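Long-range contacts in 3-ketosteroid-delta4-5alpha-dehydrogenase (Rhodococcus jostii, PDB 4AT2), which catalyses the FAD-dependent introduction of a double bond between C4 and C5 of 5alpha-3-ketosteroids, a step of bacterial steroid breakdown: residues A[260-265]-A[446-451]; A[271-276]-A[304-309]; A[330-335]-A[421-426]; A[412-417]-A[428-433]. All blocks are in the same frame, centred on the assembly; numbering follows the deposited sequence.

Contact 1: A[260-265]-A[446-451]; sequences TGSFAY and GFTLGG. With FAD (flavin-adenine dinucleotide), chain D.
Three groups grip Ser262 OG where it faces Thr448: the backbone N of Ala264, water 1 and, from outside the two segments, His288 ND1. Ala264 N donates to Ser262 OG over 3.2 Å with a nearly straight N-H...O angle of 166°, which defines an ST turn. Water 1 lies 2.8 Å from Ser262 OG and donates to Thr448 O at 2.9 Å, so it bridges the loop to the strand.

The direct meeting is made by the two branches of Thr448. A chi1 of 58° tucks OG1 in above its own backbone, where it presses on the loop, 3.3 Å from Ser262 CB. The same torsion carries CG2 over a face of Phe263, 3.8 Å from the ring centroid and 18° off the normal, the geometry of a CH-pi contact. Gly450 O approaches that ring differently, lying in its plane at the edge, 3.7 Å from Phe263 CE1.

Loop 260-265 follows strand 255-258 of the parallel sheet, consistent with a Rossmann-type FAD-binding fold, while 446-448 belongs to strand 444-452. Each contributes to the cofactor pocket: Thr260 O approaches adenine atom C8A of FAD to 3.2 Å, and Phe447 CE2 comes within 3.5 Å of flavin atom C9. Phe447 also touches the bound androstenedione. His288, whose ND1 is hydrogen-bonded to Ser262 OG, uses NE2 on FAD, which makes Ser262 a second-shell residue of the cofactor site.

Contact 2: A[271-276]-A[304-309]; sequences EAHAPR and AHMDAT
Met306 meets His273 first, its side chain running beside the histidine and pointing the same way. Bends at chi2 and chi3 (-66° for chi2) curl the thioether so that CE lies over one ring face, 3.8 Å from the His273 centroid and 20° off the normal; the sulfur stands farther above the same face. Ala272 CB, from the same helix as the histidine, lies more distantly over the other face. The backbones are also close here: Met306 O and His273 O, both acceptors, are 3.3 Å apart.

Next along, Asp307 offers its CA-H to His273 O, with a CA...O separation of 3.2 Å and an angle of 135° at the hydrogen. Its carboxylate is only an electrostatic neighbour of Arg276, since OD2 is 4.4 Å from NH2 and lies well out of the guanidinium plane. Asp307 O, instead, takes a bond of 2.8 Å from water 2, which accepts from Arg276 NE at 2.8 Å.

Thr309 OG1 is a third hydrogen-bond partner of that water, and Thr309 CG2 packs on Ala274 CB at 3.9 Å. Around the contact, Asp307 meets Asp307 of the second subunit, and Leu303 of that subunit packs on His273. At this subunit interface the end of helix 267-273 and the 3-10 segment after it pack on the type I beta turn His305-Ala308 and the start of strand 309-313.

Contact 3: A[330-335]-A[421-426]; sequences GQRYVP and LHKKSE
Two loops meet here, one leading from strand 324-326 to helix 340-350 and the other from helix 401-413 to strand 435-439, with Leu421 of the second inserted against Arg332, Tyr333 and Pro335 of the first. The Leu421 and Arg332 side chains run antiparallel, each reaching back along the other. A bend at chi3 (69°) turns the guanidinium so that Leu421 CD1 lies over the centre of one face, with CD1 to Arg332 CZ at 3.6 Å; CD1 also reaches Arg332 CB at 3.5 Å. The other methyl, CD2, lies against the Tyr333 backbone, 3.6 Å from Tyr333 O.

Pro335 is set roughly perpendicular to the leucine side chain. Its CB is 3.5 Å from Leu421 O and 4.2 Å from Lys423 CB, so the ring packs on backbone and side chain together.

Two cations approach at the polar end, Arg332 NH2 lying 4.3 Å from Lys423 NZ. Their proximity is probably tolerated because both form salt bridges to Glu336 OE1, while Asp418 OD2, a further salt-bridge partner of Arg332 NH2, probably offsets the charge too. Tyr409 OH is hydrogen-bonded to Lys423 NZ. Arg332 O, meanwhile, accepts from Gln331 NE2 of the second subunit. Geometrically this is loop-to-loop packing at the dimer interface, a leucine methyl seated over the face of a guanidinium that is itself paired with Glu336 and Asp418, outside the two segments.

Contact 4: A[412-417]-A[428-433]; sequences HAAEGS and VKPIGT
Val428 and Ala413 point at each other, and the valine is turned to make the fit close. CG1 stands anti to the backbone N (chi1 173°), which sends it to Ala413, 3.6 Å from CB. The same methyl lies against the backbone of the following turn, 3.7 Å from Ser417 N and as near to the carbonyl carbon of Gly416.

Ala413 CB is shared along the opposing segment. Beyond the valine it rests on the Lys429-Pro430 peptide, 3.5 Å from Lys429 C, and touches Pro430 CD at 4.1 Å. Pro430 presents the CG and CD corner of its ring rather than the CB one: CG approaches Ala414 N to 3.8 Å and is a looser neighbour of Ala414 CB. The lysine side chain itself leads away, so only its backbone contributes here.

What these apolar groups pack against is tied together by backbone bonds. Ser417 N donates to His412 O over 3.1 Å and Gly416 N to Ala413 O over 2.9 Å. Glu415 N also donates to His412 O. Outside the segments, Asn410 OD1 accepts from Ile431 N and ties the second segment back to helix 401-413. Val428 CG1 thus packs against a turn whose two nested bonds, with Gly416 as the C-prime residue at positive phi (63°), define a Schellman motif ending that helix.

How the contacts relate
Contacts 1 and 2 form one continuous unit, their centres about 9 Å apart, joined where strand 444-452 pairs with its neighbours: Leu449 N to Ala308 O and Gly451 O to Ala304 N are both 2.9 Å. Phe263 CZ also packs 3.5 Å from Met306 O. Contact 1 touches FAD directly, whereas in contact 2 the Thr309 side chain stays about 12 Å from FAD and about 11 Å from the androstenedione. Contacts 3 and 4 form a second, peripheral pair, centres about 11 Å apart, linked by Ser425 OG and Gly416 O at 2.6 Å; their segments alternate along the chain. The centres of contacts 1 and 3 lie about 31 Å apart. Contacts 2 and 3 both meet the second subunit; contact 4 reaches it through His412 alone.

Contact 1: A[260-265]-A[446-451]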
# COMPACT_ATOMS: atom_id res chain seq x y z
N THR A 260 -15.02 -16.19 -5.13
CA THR A 260 -16.01 -15.57 -4.22
C THR A 260 -15.86 -14.06 -4.04
O THR A 260 -16.56 -13.47 -3.23
CB THR A 260 -15.99 -16.22 -2.82
OG1 THR A 260 -14.69 -16.04 -2.24
CG2 THR A 260 -16.31 -17.70 -2.90
N GLY A 261 -14.95 -13.44 -4.78
CA GLY A 261 -14.86 -11.98 -4.71
C GLY A 261 -13.86 -11.45 -3.71
O GLY A 261 -13.05 -12.20 -3.17
N SER A 262 -13.97 -10.16 -3.44
CA SER A 262 -12.91 -9.39 -2.76
C SER A 262 -13.06 -9.38 -1.25
O SER A 262 -13.89 -10.10 -0.69
CB SER A 262 -12.91 -7.96 -3.30
OG SER A 262 -13.98 -7.20 -2.74
N PHE A 263 -12.24 -8.55 -0.59
CA PHE A 263 -12.36 -8.34 0.86
C PHE A 263 -12.91 -6.98 1.25
O PHE A 263 -12.82 -6.59 2.41
CB PHE A 263 -11.03 -8.61 1.61
CG PHE A 263 -9.90 -7.64 1.29
CD1 PHE A 263 -9.06 -7.85 0.18
CD2 PHE A 263 -9.62 -6.57 2.14
CE1 PHE A 263 -7.99 -6.99 -0.08
CE2 PHE A 263 -8.55 -5.71 1.88
CZ PHE A 263 -7.73 -5.93 0.77
N ALA A 264 -13.51 -6.29 0.29
CA ALA A 264 -13.93 -4.89 0.49
C ALA A 264 -14.81 -4.66 1.72
O ALA A 264 -14.74 -3.60 2.34
CB ALA A 264 -14.62 -4.36 -0.76
N TYR A 265 -15.65 -5.63 2.06
CA TYR A 265 -16.55 -5.47 3.20
C TYR A 265 -16.07 -6.10 4.51
O TYR A 265 -16.79 -6.12 5.51
CB TYR A 265 -17.99 -5.82 2.82
CG TYR A 265 -18.56 -4.69 1.98
CD1 TYR A 265 -18.84 -3.45 2.56
CD2 TYR A 265 -18.78 -4.84 0.61
CE1 TYR A 265 -19.33 -2.39 1.80
CE2 TYR A 265 -19.29 -3.78 -0.16
CZ TYR A 265 -19.55 -2.56 0.45
OH TYR A 265 -20.03 -1.49 -0.29
N GLY A 446 -14.18 3.46 -2.94
CA GLY A 446 -13.53 2.46 -3.77
C GLY A 446 -13.66 1.03 -3.33
O GLY A 446 -14.38 0.71 -2.38
N PHE A 447 -12.97 0.15 -4.05
CA PHE A 447 -12.98 -1.28 -3.77
C PHE A 447 -11.58 -1.86 -3.93
O PHE A 447 -10.69 -1.21 -4.49
CB PHE A 447 -14.08 -2.03 -4.58
CG PHE A 447 -13.92 -1.98 -6.09
CD1 PHE A 447 -13.00 -2.80 -6.74
CD2 PHE A 447 -14.74 -1.16 -6.86
CE1 PHE A 447 -12.87 -2.77 -8.14
CE2 PHE A 447 -14.63 -1.13 -8.24
CZ PHE A 447 -13.69 -1.94 -8.88
N THR A 448 -11.36 -3.05 -3.39
CA THR A 448 -10.03 -3.63 -3.27
C THR A 448 -9.64 -4.43 -4.51
O THR A 448 -10.51 -5.00 -5.18
CB THR A 448 -9.95 -4.55 -2.03
OG1 THR A 448 -10.95 -5.58 -2.13
CG2 THR A 448 -10.22 -3.74 -0.76
N LEU A 449 -8.35 -4.45 -4.80
CA LEU A 449 -7.80 -5.11 -6.01
C LEU A 449 -6.77 -6.17 -5.65
O LEU A 449 -6.36 -6.96 -6.51
CB LEU A 449 -7.16 -4.08 -6.96
CG LEU A 449 -8.08 -2.93 -7.42
CD1 LEU A 449 -7.29 -1.87 -8.18
CD2 LEU A 449 -9.27 -3.44 -8.24
N GLY A 450 -6.37 -6.20 -4.39
CA GLY A 450 -5.35 -7.15 -3.93
C GLY A 450 -5.94 -8.48 -3.55
O GLY A 450 -7.13 -8.59 -3.26
N GLY A 451 -5.11 -9.52 -3.54
CA GLY A 451 -5.61 -10.82 -3.10
C GLY A 451 -4.58 -11.91 -3.29
O GLY A 451 -3.38 -11.65 -3.30
PA FAD D . -18.60 -11.48 -8.07
O1A FAD D . -19.05 -11.21 -9.45
O2A FAD D . -19.09 -10.63 -6.98
O5B FAD D . -18.95 -13.01 -7.74
C5B FAD D . -18.58 -13.59 -6.48
C4B FAD D . -19.70 -14.54 -6.03
O4B FAD D . -19.19 -15.20 -4.86
C3B FAD D . -20.92 -13.72 -5.58
O3B FAD D . -22.10 -14.22 -6.25
C2B FAD D . -20.98 -13.94 -4.06
O2B FAD D . -22.35 -13.97 -3.60
C1B FAD D . -20.31 -15.31 -3.92
N9A FAD D . -19.73 -15.56 -2.59
C8A FAD D . -19.17 -14.69 -1.73
N7A FAD D . -18.77 -15.37 -0.66
C5A FAD D . -19.07 -16.67 -0.83
C6A FAD D . -18.91 -17.79 -0.09
N6A FAD D . -18.32 -17.69 1.11
N1A FAD D . -19.32 -18.99 -0.51
C2A FAD D . -19.92 -19.12 -1.75
N3A FAD D . -20.09 -17.97 -2.52
C4A FAD D . -19.66 -16.77 -2.03
N1 FAD D . -15.42 -3.90 -13.03
C2 FAD D . -15.16 -3.95 -14.39
O2 FAD D . -14.18 -4.56 -14.78
N3 FAD D . -16.02 -3.33 -15.30
C4 FAD D . -17.13 -2.60 -14.84
O4 FAD D . -17.85 -2.05 -15.67
C4X FAD D . -17.38 -2.54 -13.47
N5 FAD D . -18.43 -1.83 -12.98
C5X FAD D . -18.52 -1.59 -11.66
C6 FAD D . -19.44 -0.66 -11.17
C7 FAD D . -19.55 -0.42 -9.80
C7M FAD D . -20.49 0.54 -9.36
C8 FAD D . -18.72 -1.11 -8.89
C8M FAD D . -18.78 -0.92 -7.50
C9 FAD D . -17.81 -2.05 -9.39
C9A FAD D . -17.69 -2.28 -10.77
N10 FAD D . -16.79 -3.17 -11.25
C10 FAD D . -16.53 -3.19 -12.57
C1' FAD D . -16.12 -4.18 -10.40
C2' FAD D . -16.70 -5.57 -10.68
O2' FAD D . -18.12 -5.45 -10.55
C3' FAD D . -16.18 -6.61 -9.68
O3' FAD D . -14.81 -6.36 -9.31
C4' FAD D . -16.29 -8.02 -10.29
O4' FAD D . -17.66 -8.24 -10.66
C5' FAD D . -15.86 -9.08 -9.29
O5' FAD D . -15.91 -10.37 -9.93
P FAD D . -15.82 -11.72 -9.05
O1P FAD D . -14.58 -11.75 -8.28
O2P FAD D . -16.18 -12.86 -9.96
O3P FAD D . -16.97 -11.45 -7.92
O HOH W 1 -13.31 -5.21 -4.59

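Contact 2: A[271-276]-A[304-309]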
# COMPACT_ATOMS: atom_id res chain seq x y z
N GLU A 271 -8.70 -2.36 7.31
CA GLU A 271 -7.81 -1.60 8.18
C GLU A 271 -6.36 -2.08 8.08
O GLU A 271 -5.44 -1.27 8.03
CB GLU A 271 -8.30 -1.64 9.62
CG GLU A 271 -7.42 -0.88 10.59
CD GLU A 271 -7.80 -1.14 12.04
OE1 GLU A 271 -7.76 -2.31 12.47
OE2 GLU A 271 -8.12 -0.17 12.74
N ALA A 272 -6.18 -3.40 8.01
CA ALA A 272 -4.85 -4.00 7.97
C ALA A 272 -4.15 -3.84 6.64
O ALA A 272 -2.92 -3.73 6.59
CB ALA A 272 -4.95 -5.49 8.32
N HIS A 273 -4.92 -3.81 5.55
CA HIS A 273 -4.35 -3.92 4.21
C HIS A 273 -4.57 -2.76 3.29
O HIS A 273 -3.71 -2.44 2.46
CB HIS A 273 -4.89 -5.16 3.49
CG HIS A 273 -4.55 -6.47 4.15
ND1 HIS A 273 -3.27 -6.87 4.38
CD2 HIS A 273 -5.36 -7.53 4.56
CE1 HIS A 273 -3.28 -8.09 4.94
NE2 HIS A 273 -4.56 -8.50 5.04
N ALA A 274 -5.75 -2.14 3.38
CA ALA A 274 -6.13 -1.08 2.46
C ALA A 274 -6.80 0.08 3.20
O ALA A 274 -7.93 0.46 2.90
CB ALA A 274 -7.03 -1.64 1.35
N PRO A 275 -6.10 0.65 4.21
CA PRO A 275 -6.76 1.60 5.11
C PRO A 275 -7.22 2.92 4.45
O PRO A 275 -7.99 3.66 5.06
CB PRO A 275 -5.69 1.86 6.19
CG PRO A 275 -4.41 1.54 5.53
CD PRO A 275 -4.70 0.41 4.59
N ARG A 276 -6.75 3.20 3.24
CA ARG A 276 -7.25 4.38 2.51
C ARG A 276 -8.75 4.27 2.18
O ARG A 276 -9.39 5.27 1.84
CB ARG A 276 -6.40 4.68 1.26
CG ARG A 276 -4.98 5.14 1.61
CD ARG A 276 -4.15 5.54 0.40
NE ARG A 276 -3.79 4.40 -0.45
CZ ARG A 276 -2.79 4.41 -1.34
NH1 ARG A 276 -2.03 5.49 -1.49
NH2 ARG A 276 -2.55 3.33 -2.07
N ALA A 304 -0.64 -10.69 -2.91
CA ALA A 304 0.06 -9.59 -3.55
C ALA A 304 -0.82 -8.35 -3.60
O ALA A 304 -2.05 -8.45 -3.71
CB ALA A 304 0.52 -9.98 -4.95
N HIS A 305 -0.17 -7.19 -3.49
CA HIS A 305 -0.80 -5.88 -3.71
C HIS A 305 -2.04 -5.66 -2.91
O HIS A 305 -3.03 -5.13 -3.40
CB HIS A 305 -1.02 -5.63 -5.21
CG HIS A 305 0.22 -5.84 -6.03
ND1 HIS A 305 1.31 -5.04 -5.92
CD2 HIS A 305 0.55 -6.84 -6.95
CE1 HIS A 305 2.27 -5.49 -6.74
NE2 HIS A 305 1.82 -6.59 -7.37
N MET A 306 -1.98 -6.05 -1.64
CA MET A 306 -3.15 -5.97 -0.76
C MET A 306 -3.62 -4.55 -0.50
O MET A 306 -4.75 -4.34 -0.06
CB MET A 306 -2.92 -6.74 0.54
CG MET A 306 -2.82 -8.25 0.31
SD MET A 306 -4.37 -8.98 -0.24
CE MET A 306 -5.35 -8.94 1.26
N ASP A 307 -2.75 -3.58 -0.80
CA ASP A 307 -3.08 -2.17 -0.65
C ASP A 307 -3.76 -1.57 -1.88
O ASP A 307 -4.20 -0.43 -1.82
CB ASP A 307 -1.80 -1.39 -0.38
CG ASP A 307 -0.79 -1.54 -1.51
OD1 ASP A 307 -0.44 -2.68 -1.87
OD2 ASP A 307 -0.35 -0.51 -2.03
N ALA A 308 -3.83 -2.31 -2.99
CA ALA A 308 -4.32 -1.74 -4.26
C ALA A 308 -5.83 -1.52 -4.21
O ALA A 308 -6.59 -2.40 -3.80
CB ALA A 308 -3.95 -2.63 -5.44
N THR A 309 -6.27 -0.33 -4.61
CA THR A 309 -7.69 0.01 -4.57
C THR A 309 -8.14 0.81 -5.78
O THR A 309 -7.52 1.83 -6.12
CB THR A 309 -8.05 0.85 -3.32
OG1 THR A 309 -7.28 2.05 -3.32
CG2 THR A 309 -7.75 0.09 -2.04
O HOH W 2 -5.08 2.17 -1.54

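Contact 3: A[330-335]-A[421-426]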
# COMPACT_ATOMS: atom_id res chain seq x y z
N GLY A 330 -5.22 25.10 -3.62
CA GLY A 330 -5.57 25.85 -4.83
C GLY A 330 -4.70 25.55 -6.05
O GLY A 330 -4.65 26.34 -6.99
N GLN A 331 -4.04 24.39 -6.04
CA GLN A 331 -3.09 24.00 -7.09
C GLN A 331 -3.67 22.92 -8.00
O GLN A 331 -4.29 21.97 -7.51
CB GLN A 331 -1.82 23.42 -6.47
CG GLN A 331 -1.06 24.38 -5.56
CD GLN A 331 -0.07 23.68 -4.66
OE1 GLN A 331 -0.18 22.48 -4.41
NE2 GLN A 331 0.90 24.41 -4.16
N ARG A 332 -3.42 23.02 -9.31
CA ARG A 332 -3.76 21.90 -10.21
C ARG A 332 -2.85 20.70 -9.97
O ARG A 332 -1.68 20.87 -9.58
CB ARG A 332 -3.69 22.35 -11.67
CG ARG A 332 -4.83 23.27 -12.06
CD ARG A 332 -4.79 23.58 -13.55
NE ARG A 332 -5.10 22.42 -14.41
CZ ARG A 332 -4.35 22.00 -15.43
NH1 ARG A 332 -3.18 22.57 -15.70
NH2 ARG A 332 -4.75 20.96 -16.16
N TYR A 333 -3.36 19.50 -10.21
CA TYR A 333 -2.58 18.27 -9.93
C TYR A 333 -2.82 17.11 -10.89
O TYR A 333 -2.09 16.12 -10.85
CB TYR A 333 -2.85 17.80 -8.48
CG TYR A 333 -4.31 17.44 -8.24
CD1 TYR A 333 -5.23 18.42 -7.86
CD2 TYR A 333 -4.75 16.11 -8.37
CE1 TYR A 333 -6.56 18.11 -7.64
CE2 TYR A 333 -6.09 15.79 -8.14
CZ TYR A 333 -6.98 16.79 -7.77
OH TYR A 333 -8.32 16.51 -7.55
N VAL A 334 -3.86 17.21 -11.73
CA VAL A 334 -4.18 16.11 -12.67
C VAL A 334 -4.80 16.70 -13.95
O VAL A 334 -5.58 17.64 -13.87
CB VAL A 334 -5.14 15.08 -12.00
CG1 VAL A 334 -6.50 15.70 -11.64
CG2 VAL A 334 -5.30 13.83 -12.86
N PRO A 335 -4.44 16.18 -15.14
CA PRO A 335 -5.15 16.68 -16.32
C PRO A 335 -6.63 16.27 -16.25
O PRO A 335 -6.94 15.11 -15.93
CB PRO A 335 -4.44 15.99 -17.49
CG PRO A 335 -3.90 14.72 -16.87
CD PRO A 335 -3.43 15.16 -15.51
N LEU A 421 0.25 20.08 -16.94
CA LEU A 421 -0.37 18.76 -16.78
C LEU A 421 -0.74 18.07 -18.09
O LEU A 421 -1.15 16.91 -18.10
CB LEU A 421 -1.59 18.85 -15.84
CG LEU A 421 -1.13 19.02 -14.38
CD1 LEU A 421 -2.15 19.78 -13.55
CD2 LEU A 421 -0.77 17.68 -13.76
N HIS A 422 -0.59 18.79 -19.20
CA HIS A 422 -0.81 18.20 -20.54
C HIS A 422 -2.21 17.71 -20.82
O HIS A 422 -2.39 16.74 -21.55
CB HIS A 422 0.26 17.15 -20.84
CG HIS A 422 1.65 17.65 -20.60
ND1 HIS A 422 2.22 18.60 -21.38
CD2 HIS A 422 2.56 17.38 -19.59
CE1 HIS A 422 3.45 18.88 -20.91
NE2 HIS A 422 3.65 18.14 -19.81
N LYS A 423 -3.21 18.36 -20.24
CA LYS A 423 -4.57 18.18 -20.75
C LYS A 423 -4.56 18.45 -22.27
O LYS A 423 -3.91 19.39 -22.73
CB LYS A 423 -5.55 19.11 -20.01
CG LYS A 423 -6.98 19.09 -20.54
CD LYS A 423 -7.93 19.77 -19.57
CE LYS A 423 -7.58 21.24 -19.36
NZ LYS A 423 -8.43 21.81 -18.27
N LYS A 424 -5.27 17.62 -23.04
CA LYS A 424 -5.33 17.81 -24.48
C LYS A 424 -5.86 19.19 -24.86
O LYS A 424 -6.79 19.71 -24.24
CB LYS A 424 -6.19 16.74 -25.11
CG LYS A 424 -5.55 15.35 -25.07
CD LYS A 424 -6.30 14.35 -25.95
CE LYS A 424 -7.75 14.13 -25.51
NZ LYS A 424 -7.86 13.63 -24.10
N SER A 425 -5.27 19.74 -25.92
CA SER A 425 -5.55 21.10 -26.37
C SER A 425 -7.03 21.39 -26.63
O SER A 425 -7.51 22.49 -26.38
CB SER A 425 -4.71 21.41 -27.60
OG SER A 425 -4.77 22.79 -27.89
N GLU A 426 -7.77 20.39 -27.11
CA GLU A 426 -9.21 20.52 -27.35
C GLU A 426 -10.00 20.94 -26.11
O GLU A 426 -11.08 21.53 -26.22
CB GLU A 426 -9.78 19.21 -27.92
CG GLU A 426 -9.23 17.94 -27.27
CD GLU A 426 -8.09 17.29 -28.07
OE1 GLU A 426 -7.07 17.96 -28.36
OE2 GLU A 426 -8.20 16.08 -28.38

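Contact 4: A[412-417]-A[428-433]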
# COMPACT_ATOMS: atom_id res chain seq x y z
N HIS A 412 -1.17 30.29 -20.53
CA HIS A 412 -0.86 29.21 -21.47
C HIS A 412 -2.09 28.75 -22.21
O HIS A 412 -2.01 28.40 -23.39
CB HIS A 412 -0.17 28.07 -20.76
CG HIS A 412 1.18 28.45 -20.21
ND1 HIS A 412 2.28 28.56 -20.98
CD2 HIS A 412 1.58 28.80 -18.92
CE1 HIS A 412 3.34 28.93 -20.23
NE2 HIS A 412 2.91 29.08 -18.96
N ALA A 413 -3.24 28.77 -21.55
CA ALA A 413 -4.48 28.28 -22.20
C ALA A 413 -4.92 29.16 -23.37
O ALA A 413 -5.61 28.68 -24.27
CB ALA A 413 -5.60 28.16 -21.18
N ALA A 414 -4.54 30.43 -23.35
CA ALA A 414 -4.83 31.35 -24.46
C ALA A 414 -4.09 30.90 -25.73
O ALA A 414 -4.44 31.31 -26.85
CB ALA A 414 -4.48 32.79 -24.09
N GLU A 415 -3.08 30.05 -25.55
CA GLU A 415 -2.32 29.44 -26.64
C GLU A 415 -2.69 27.96 -26.82
O GLU A 415 -1.98 27.22 -27.52
CB GLU A 415 -0.80 29.62 -26.38
CG GLU A 415 -0.39 31.08 -26.19
CD GLU A 415 1.04 31.28 -25.72
OE1 GLU A 415 1.83 30.31 -25.67
OE2 GLU A 415 1.39 32.44 -25.39
N GLY A 416 -3.79 27.54 -26.21
CA GLY A 416 -4.26 26.14 -26.29
C GLY A 416 -3.30 25.14 -25.67
O GLY A 416 -3.31 23.96 -26.03
N SER A 417 -2.48 25.61 -24.74
CA SER A 417 -1.42 24.80 -24.15
C SER A 417 -1.62 24.62 -22.66
O SER A 417 -1.90 25.59 -21.95
CB SER A 417 -0.07 25.48 -24.39
OG SER A 417 0.99 24.74 -23.78
N VAL A 428 -8.52 22.79 -23.63
CA VAL A 428 -7.77 23.87 -23.00
C VAL A 428 -8.22 25.23 -23.53
O VAL A 428 -8.10 25.51 -24.72
CB VAL A 428 -6.25 23.69 -23.23
CG1 VAL A 428 -5.48 24.91 -22.73
CG2 VAL A 428 -5.74 22.44 -22.52
N LYS A 429 -8.73 26.08 -22.64
CA LYS A 429 -9.01 27.47 -22.98
C LYS A 429 -9.09 28.25 -21.68
O LYS A 429 -9.29 27.63 -20.62
CB LYS A 429 -10.31 27.60 -23.79
CG LYS A 429 -11.56 27.18 -23.05
CD LYS A 429 -12.77 27.47 -23.93
CE LYS A 429 -14.07 27.08 -23.26
NZ LYS A 429 -15.17 27.46 -24.19
N PRO A 430 -8.90 29.57 -21.73
CA PRO A 430 -8.90 30.31 -20.47
C PRO A 430 -10.19 30.17 -19.68
O PRO A 430 -11.28 30.06 -20.27
CB PRO A 430 -8.70 31.77 -20.91
CG PRO A 430 -7.93 31.65 -22.19
CD PRO A 430 -8.52 30.44 -22.87
N ILE A 431 -10.05 30.15 -18.37
CA ILE A 431 -11.21 30.22 -17.48
C ILE A 431 -11.69 31.66 -17.44
O ILE A 431 -10.92 32.58 -17.13
CB ILE A 431 -10.87 29.74 -16.07
CG1 ILE A 431 -10.35 28.31 -16.11
CG2 ILE A 431 -12.09 29.84 -15.16
CD1 ILE A 431 -9.74 27.87 -14.81
N GLY A 432 -12.97 31.86 -17.79
CA GLY A 432 -13.57 33.19 -17.81
C GLY A 432 -14.30 33.56 -16.53
O GLY A 432 -14.03 33.00 -15.45
N THR A 433 -15.22 34.51 -16.65
CA THR A 433 -16.02 34.98 -15.52
C THR A 433 -17.48 35.14 -15.98
O THR A 433 -17.73 35.30 -17.18
CB THR A 433 -15.50 36.33 -14.97
OG1 THR A 433 -15.50 37.30 -16.02
CG2 THR A 433 -14.08 36.18 -14.38